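Local coordinates for protein BsaWI endonuclease (PDB 4ZSF) that is a restriction endonuclease of the PD-(D/E)XK superfamily, which probably cleaves double-stranded DNA at a specific sequence in a metal-dependent reaction, at residues Cys161-Thr166 and Asn218-Met223; Ala185-Val190 and Glu254-Arg259. All coordinates share one frame; numbering follows the deposited sequence. Where two conformers were deposited one is given.

Contact 1: Cys161-Thr166 and Asn218-Met223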
loop_
_atom_site.group_PDB
_atom_site.type_symbol
_atom_site.label_atom_id
_atom_site.label_comp_id
_atom_site.label_asym_id
_atom_site.label_seq_id
_atom_site.Cartn_x
_atom_site.Cartn_y
_atom_site.Cartn_z
ATOM N N CYS A 161 -14.875 18.103 -5.855
ATOM C CA CYS A 161 -13.879 17.184 -5.295
ATOM C C CYS A 161 -12.974 16.757 -6.453
ATOM O O CYS A 161 -13.456 16.412 -7.545
ATOM C CB CYS A 161 -14.590 15.943 -4.729
ATOM S SG CYS A 161 -15.761 16.311 -3.414
ATOM N N ILE A 162 -11.667 16.793 -6.237
ATOM C CA ILE A 162 -10.711 16.607 -7.310
ATOM C C ILE A 162 -9.654 15.564 -6.939
ATOM O O ILE A 162 -9.026 15.631 -5.860
ATOM C CB ILE A 162 -9.967 17.951 -7.603
ATOM C CG1 ILE A 162 -10.981 19.044 -8.017
ATOM C CG2 ILE A 162 -8.822 17.731 -8.627
ATOM C CD1 ILE A 162 -10.374 20.482 -7.821
ATOM N N GLN A 163 -9.449 14.602 -7.834
ATOM C CA GLN A 163 -8.353 13.614 -7.688
ATOM C C GLN A 163 -7.235 14.049 -8.585
ATOM O O GLN A 163 -7.475 14.366 -9.724
ATOM C CB GLN A 163 -8.829 12.241 -8.058
ATOM C CG GLN A 163 -9.935 11.764 -7.035
ATOM C CD GLN A 163 -10.604 10.456 -7.451
ATOM O OE1 GLN A 163 -10.556 10.056 -8.615
ATOM N NE2 GLN A 163 -11.164 9.761 -6.483
ATOM N N SER A 164 -5.997 14.090 -8.098
ATOM C CA SER A 164 -4.956 14.624 -8.982
ATOM C C SER A 164 -3.779 13.701 -8.936
ATOM O O SER A 164 -3.032 13.787 -7.971
ATOM C CB SER A 164 -4.536 16.054 -8.575
ATOM O OG SER A 164 -3.790 16.067 -7.355
ATOM N N LYS A 165 -3.633 12.865 -9.984
ATOM C CA LYS A 165 -2.733 11.709 -10.050
ATOM C C LYS A 165 -1.587 11.867 -11.035
ATOM O O LYS A 165 -1.792 12.367 -12.150
ATOM C CB LYS A 165 -3.542 10.495 -10.447
ATOM C CG LYS A 165 -4.680 10.180 -9.443
ATOM C CD LYS A 165 -4.217 10.357 -7.969
ATOM C CE LYS A 165 -5.416 10.252 -6.995
ATOM N NZ LYS A 165 -5.032 10.500 -5.573
ATOM N N THR A 166 -0.382 11.423 -10.661
ATOM C CA THR A 166 0.768 11.647 -11.500
ATOM C C THR A 166 0.947 10.419 -12.371
ATOM O O THR A 166 1.736 10.414 -13.303
ATOM C CB THR A 166 2.054 11.880 -10.670
ATOM O OG1 THR A 166 2.104 10.880 -9.658
ATOM C CG2 THR A 166 1.999 13.217 -9.976
ATOM N N ASN A 218 -20.608 6.738 -16.159
ATOM C CA ASN A 218 -19.344 7.466 -16.088
ATOM C C ASN A 218 -18.799 7.503 -14.637
ATOM O O ASN A 218 -19.584 7.498 -13.669
ATOM C CB ASN A 218 -19.496 8.892 -16.637
ATOM C CG ASN A 218 -20.692 9.639 -16.036
ATOM O OD1 ASN A 218 -21.826 9.214 -16.220
ATOM N ND2 ASN A 218 -20.435 10.739 -15.298
ATOM N N GLY A 219 -17.472 7.521 -14.480
ATOM C CA GLY A 219 -16.889 7.417 -13.143
ATOM C C GLY A 219 -16.593 8.787 -12.555
ATOM O O GLY A 219 -16.390 8.942 -11.317
ATOM N N TRP A 220 -16.590 9.799 -13.439
ATOM C CA TRP A 220 -16.293 11.208 -13.124
ATOM C C TRP A 220 -17.181 12.100 -13.979
ATOM O O TRP A 220 -17.657 11.649 -15.005
ATOM C CB TRP A 220 -14.810 11.611 -13.407
ATOM C CG TRP A 220 -13.802 10.922 -12.467
ATOM C CD1 TRP A 220 -13.261 11.464 -11.331
ATOM C CD2 TRP A 220 -13.263 9.614 -12.595
ATOM N NE1 TRP A 220 -12.441 10.560 -10.747
ATOM C CE2 TRP A 220 -12.399 9.420 -11.505
ATOM C CE3 TRP A 220 -13.423 8.572 -13.533
ATOM C CZ2 TRP A 220 -11.718 8.215 -11.291
ATOM C CZ3 TRP A 220 -12.721 7.365 -13.329
ATOM C CH2 TRP A 220 -11.872 7.209 -12.222
ATOM N N HIS A 221 -17.330 13.365 -13.584
ATOM C CA HIS A 221 -17.926 14.359 -14.456
ATOM C C HIS A 221 -16.982 14.685 -15.592
ATOM O O HIS A 221 -17.400 14.968 -16.722
ATOM C CB HIS A 221 -18.274 15.650 -13.668
ATOM C CG HIS A 221 -19.460 15.455 -12.780
ATOM N ND1 HIS A 221 -19.417 15.635 -11.421
ATOM C CD2 HIS A 221 -20.731 15.061 -13.067
ATOM C CE1 HIS A 221 -20.606 15.394 -10.905
ATOM N NE2 HIS A 221 -21.423 15.019 -11.881
ATOM N N GLY A 222 -15.704 14.674 -15.268
ATOM C CA GLY A 222 -14.712 15.075 -16.257
ATOM C C GLY A 222 -13.332 14.587 -15.797
ATOM O O GLY A 222 -13.035 14.532 -14.601
ATOM N N MET A 223 -12.515 14.248 -16.781
ATOM C CA MET A 223 -11.151 13.805 -16.571
ATOM C C MET A 223 -10.304 14.770 -17.411
ATOM O O MET A 223 -10.614 14.964 -18.602
ATOM C CB MET A 223 -11.004 12.343 -17.019
ATOM C CG MET A 223 -9.579 11.889 -17.177
ATOM S SD MET A 223 -8.813 11.633 -15.556
ATOM C CE MET A 223 -9.681 10.166 -14.979
#
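Q163 and W220 reach each other through similar first torsions: in both, CG stands anti to the carbonyl carbon (chi1 -65° and -67°), and the glutamine runs extended beyond CG. Its amide thereby arrives at the pyrrole edge of the indole, and the two side chains cross at about a right angle. The indole NE1 of W220 donates to OE1 of Q163 at 2.9 Å, moderately bent, with an N-H...O angle of 148°. OE1 lies in the indole plane, whereas NE1 sits well above the amide plane of Q163 rather than on a carbonyl lone pair. The same oxygen comes within 3.4 Å of CZ2 of W220, so it faces the rim of both rings. In one of its two conformers, M223 places CE over one indole face. Within the same segment, ND2 of N218 donates an almost straight bond of 2.9 Å to the backbone O of W220, closing the link between residues 218 and 220. The amide NE2 of Q163 bonds to the carbonyl of D175, which ties the group to helix 172-184. With both ends of the amide engaged, its flip state is defined, and the buried indole N-H is satisfied by a neutral acceptor rather than a charged one.

Contact 2: Ala185-Val190 and Glu254-Arg259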
loop_
_atom_site.group_PDB
_atom_site.type_symbol
_atom_site.label_atom_id
_atom_site.label_comp_id
_atom_site.label_asym_id
_atom_site.label_seq_id
_atom_site.Cartn_x
_atom_site.Cartn_y
_atom_site.Cartn_z
ATOM N N ALA A 185 -23.419 12.499 -3.994
ATOM C CA ALA A 185 -23.551 13.548 -2.969
ATOM C C ALA A 185 -23.730 14.927 -3.552
ATOM O O ALA A 185 -23.766 15.895 -2.800
ATOM C CB ALA A 185 -22.320 13.563 -2.066
ATOM N N PHE A 186 -23.854 14.988 -4.872
ATOM C CA PHE A 186 -24.105 16.229 -5.623
ATOM C C PHE A 186 -22.942 17.192 -5.465
ATOM O O PHE A 186 -23.133 18.406 -5.278
ATOM C CB PHE A 186 -25.428 16.896 -5.224
ATOM C CG PHE A 186 -26.625 16.001 -5.400
ATOM C CD1 PHE A 186 -27.305 15.930 -6.636
ATOM C CD2 PHE A 186 -27.062 15.217 -4.346
ATOM C CE1 PHE A 186 -28.411 15.102 -6.787
ATOM C CE2 PHE A 186 -28.142 14.353 -4.497
ATOM C CZ PHE A 186 -28.865 14.330 -5.717
ATOM N N PHE A 187 -21.730 16.675 -5.694
ATOM C CA PHE A 187 -20.561 17.551 -5.921
ATOM C C PHE A 187 -20.019 17.300 -7.329
ATOM O O PHE A 187 -20.105 16.171 -7.849
ATOM C CB PHE A 187 -19.453 17.259 -4.923
ATOM C CG PHE A 187 -19.812 17.678 -3.497
ATOM C CD1 PHE A 187 -20.456 16.791 -2.625
ATOM C CD2 PHE A 187 -19.493 18.969 -3.049
ATOM C CE1 PHE A 187 -20.788 17.202 -1.302
ATOM C CE2 PHE A 187 -19.822 19.355 -1.744
ATOM C CZ PHE A 187 -20.454 18.498 -0.900
ATOM N N TRP A 188 -19.393 18.341 -7.893
ATOM C CA TRP A 188 -18.583 18.148 -9.122
ATOM C C TRP A 188 -17.454 17.216 -8.787
ATOM O O TRP A 188 -16.752 17.444 -7.802
ATOM C CB TRP A 188 -18.062 19.493 -9.547
ATOM C CG TRP A 188 -17.450 19.539 -10.908
ATOM C CD1 TRP A 188 -17.897 18.906 -12.061
ATOM C CD2 TRP A 188 -16.293 20.303 -11.270
ATOM N NE1 TRP A 188 -17.078 19.288 -13.108
ATOM C CE2 TRP A 188 -16.097 20.134 -12.647
ATOM C CE3 TRP A 188 -15.411 21.140 -10.548
ATOM C CZ2 TRP A 188 -15.044 20.779 -13.335
ATOM C CZ3 TRP A 188 -14.378 21.768 -11.218
ATOM C CH2 TRP A 188 -14.173 21.548 -12.597
ATOM N N SER A 189 -17.246 16.172 -9.587
ATOM C CA SER A 189 -16.193 15.227 -9.230
ATOM C C SER A 189 -15.286 15.036 -10.431
ATOM O O SER A 189 -15.712 14.531 -11.469
ATOM C CB SER A 189 -16.772 13.863 -8.784
ATOM O OG SER A 189 -15.708 12.986 -8.445
ATOM N N VAL A 190 -14.044 15.473 -10.313
ATOM C CA VAL A 190 -13.178 15.372 -11.486
ATOM C C VAL A 190 -11.808 14.834 -11.168
ATOM O O VAL A 190 -11.436 14.697 -9.994
ATOM C CB VAL A 190 -13.012 16.765 -12.194
ATOM C CG1 VAL A 190 -14.369 17.240 -12.744
ATOM C CG2 VAL A 190 -12.405 17.781 -11.223
ATOM N N GLU A 254 -21.806 27.360 -11.100
ATOM C CA GLU A 254 -23.097 27.961 -11.383
ATOM C C GLU A 254 -24.210 26.947 -11.113
ATOM O O GLU A 254 -25.188 27.226 -10.406
ATOM C CB GLU A 254 -23.124 28.442 -12.839
ATOM C CG GLU A 254 -24.546 28.605 -13.444
ATOM C CD GLU A 254 -25.351 29.750 -12.826
ATOM O OE1 GLU A 254 -24.729 30.723 -12.330
ATOM O OE2 GLU A 254 -26.618 29.667 -12.839
ATOM N N ASP A 255 -24.032 25.754 -11.658
ATOM C CA ASP A 255 -25.081 24.727 -11.568
ATOM C C ASP A 255 -25.151 24.165 -10.152
ATOM O O ASP A 255 -26.225 23.782 -9.726
ATOM C CB ASP A 255 -24.881 23.617 -12.576
ATOM C CG ASP A 255 -25.303 24.030 -13.992
ATOM O OD1 ASP A 255 -25.956 25.119 -14.208
ATOM O OD2 ASP A 255 -24.988 23.274 -14.920
ATOM N N TRP A 256 -24.023 24.096 -9.429
ATOM C CA TRP A 256 -24.078 23.622 -8.063
ATOM C C TRP A 256 -24.833 24.613 -7.183
ATOM O O TRP A 256 -25.648 24.229 -6.302
ATOM C CB TRP A 256 -22.650 23.385 -7.553
ATOM C CG TRP A 256 -22.589 22.732 -6.232
ATOM C CD1 TRP A 256 -22.381 21.388 -5.985
ATOM C CD2 TRP A 256 -22.617 23.380 -4.956
ATOM N NE1 TRP A 256 -22.295 21.163 -4.623
ATOM C CE2 TRP A 256 -22.445 22.371 -3.966
ATOM C CE3 TRP A 256 -22.784 24.709 -4.556
ATOM C CZ2 TRP A 256 -22.425 22.657 -2.584
ATOM C CZ3 TRP A 256 -22.813 25.000 -3.166
ATOM C CH2 TRP A 256 -22.612 23.974 -2.201
ATOM N N LEU A 257 -24.587 25.902 -7.421
ATOM C CA LEU A 257 -25.272 26.915 -6.650
ATOM C C LEU A 257 -26.772 26.953 -6.980
ATOM O O LEU A 257 -27.578 27.157 -6.102
ATOM C CB LEU A 257 -24.678 28.300 -6.934
ATOM C CG LEU A 257 -23.251 28.484 -6.375
ATOM C CD1 LEU A 257 -22.698 29.763 -7.016
ATOM C CD2 LEU A 257 -23.326 28.582 -4.809
ATOM N N HIS A 258 -27.151 26.793 -8.244
ATOM C CA HIS A 258 -28.537 27.146 -8.587
ATOM C C HIS A 258 -29.436 25.993 -8.987
ATOM O O HIS A 258 -30.643 26.160 -8.949
ATOM C CB HIS A 258 -28.548 28.209 -9.684
ATOM C CG HIS A 258 -27.876 29.479 -9.235
ATOM N ND1 HIS A 258 -26.822 30.062 -9.914
ATOM C CD2 HIS A 258 -28.053 30.219 -8.112
ATOM C CE1 HIS A 258 -26.411 31.135 -9.249
ATOM N NE2 HIS A 258 -27.121 31.235 -8.139
ATOM N N ARG A 259 -28.866 24.857 -9.367
ATOM C CA ARG A 259 -29.706 23.706 -9.767
ATOM C C ARG A 259 -28.989 22.436 -9.280
ATOM O O ARG A 259 -28.788 21.490 -10.023
ATOM C CB ARG A 259 -29.992 23.729 -11.292
ATOM C CG ARG A 259 -28.791 23.910 -12.195
ATOM C CD ARG A 259 -29.235 24.338 -13.651
ATOM N NE ARG A 259 -29.971 25.595 -13.561
ATOM C CZ ARG A 259 -29.403 26.794 -13.397
ATOM N NH1 ARG A 259 -28.059 26.955 -13.394
ATOM N NH2 ARG A 259 -30.175 27.857 -13.252
#
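Polar and aromatic approaches across this contact converge on the indole of W256. Its NE1 lies 3.0 Å from the backbone O of F186, and CD1 of W256 is also close to that oxygen, which sits near the plane of the indole at its edge. The W256 side chain is directed there by a first torsion that places CG anti to the backbone N (chi1 -172°), carrying the ring off the helix toward residues 186 and 187. The same carbonyl accepts a hydrogen bond from NE of R260, so the arginine secures this backbone position.

The aromatic component is the F187 phenyl, which runs alongside W256 and points the same way. Its centroid is 5.6 Å from that of the five-membered indole ring, with the planes inclined at 35°, an oblique pairing. The nearest approach is from CD2 of F187 to NE1 of W256, at 3.9 Å; farther out, CE2 of F187 faces CZ2 of W256 across 4.3 Å. R260 makes a cation-pi contact with F187.

Ionic interactions lie within 254-259, where the helix ends. NH1 of R259 forms a salt bridge with OD1 of D255 at 2.9 Å and, in one conformer of E254, another with its OE2. D255 also pairs with K272 through OD2, so the two cations probably share in balancing its charge.

On the other segment, F186 has positive phi (64°) and two backbone bonds return into the preceding turn: a Schellman motif that terminates helix 172-184 and leads into strand 188-193. W256, near the end of helix 243-258, thus meets the loop entering that strand, and its ring also touches Y157 and F159 of strand 155-165, within the alpha/beta core of the PD-(D/E)XK nucleases, a mixed sheet flanked by helices.

The centres of contacts 1 and 2 lie 14 Å apart, and both reach the mixed six-stranded sheet. Strand 188-193 runs between its parallel neighbours 155-165 and 222-226, so a segment of contact 2 lies between the two segments of contact 1. The junction is direct: C161 N is 2.8 Å from W188 O, and H221 ND1 is 2.9 Å from S189 N, both probable hydrogen bonds. Along the chain the segments alternate, 161-166, 185-190, 218-223 and 254-259. Contact 1 spans strand 188-193 nearer the DNA, its nearest atom about 5 Å away against about 14 Å for contact 2, which joins the approach to that strand to the end of helix 243-258, the chain's last helix.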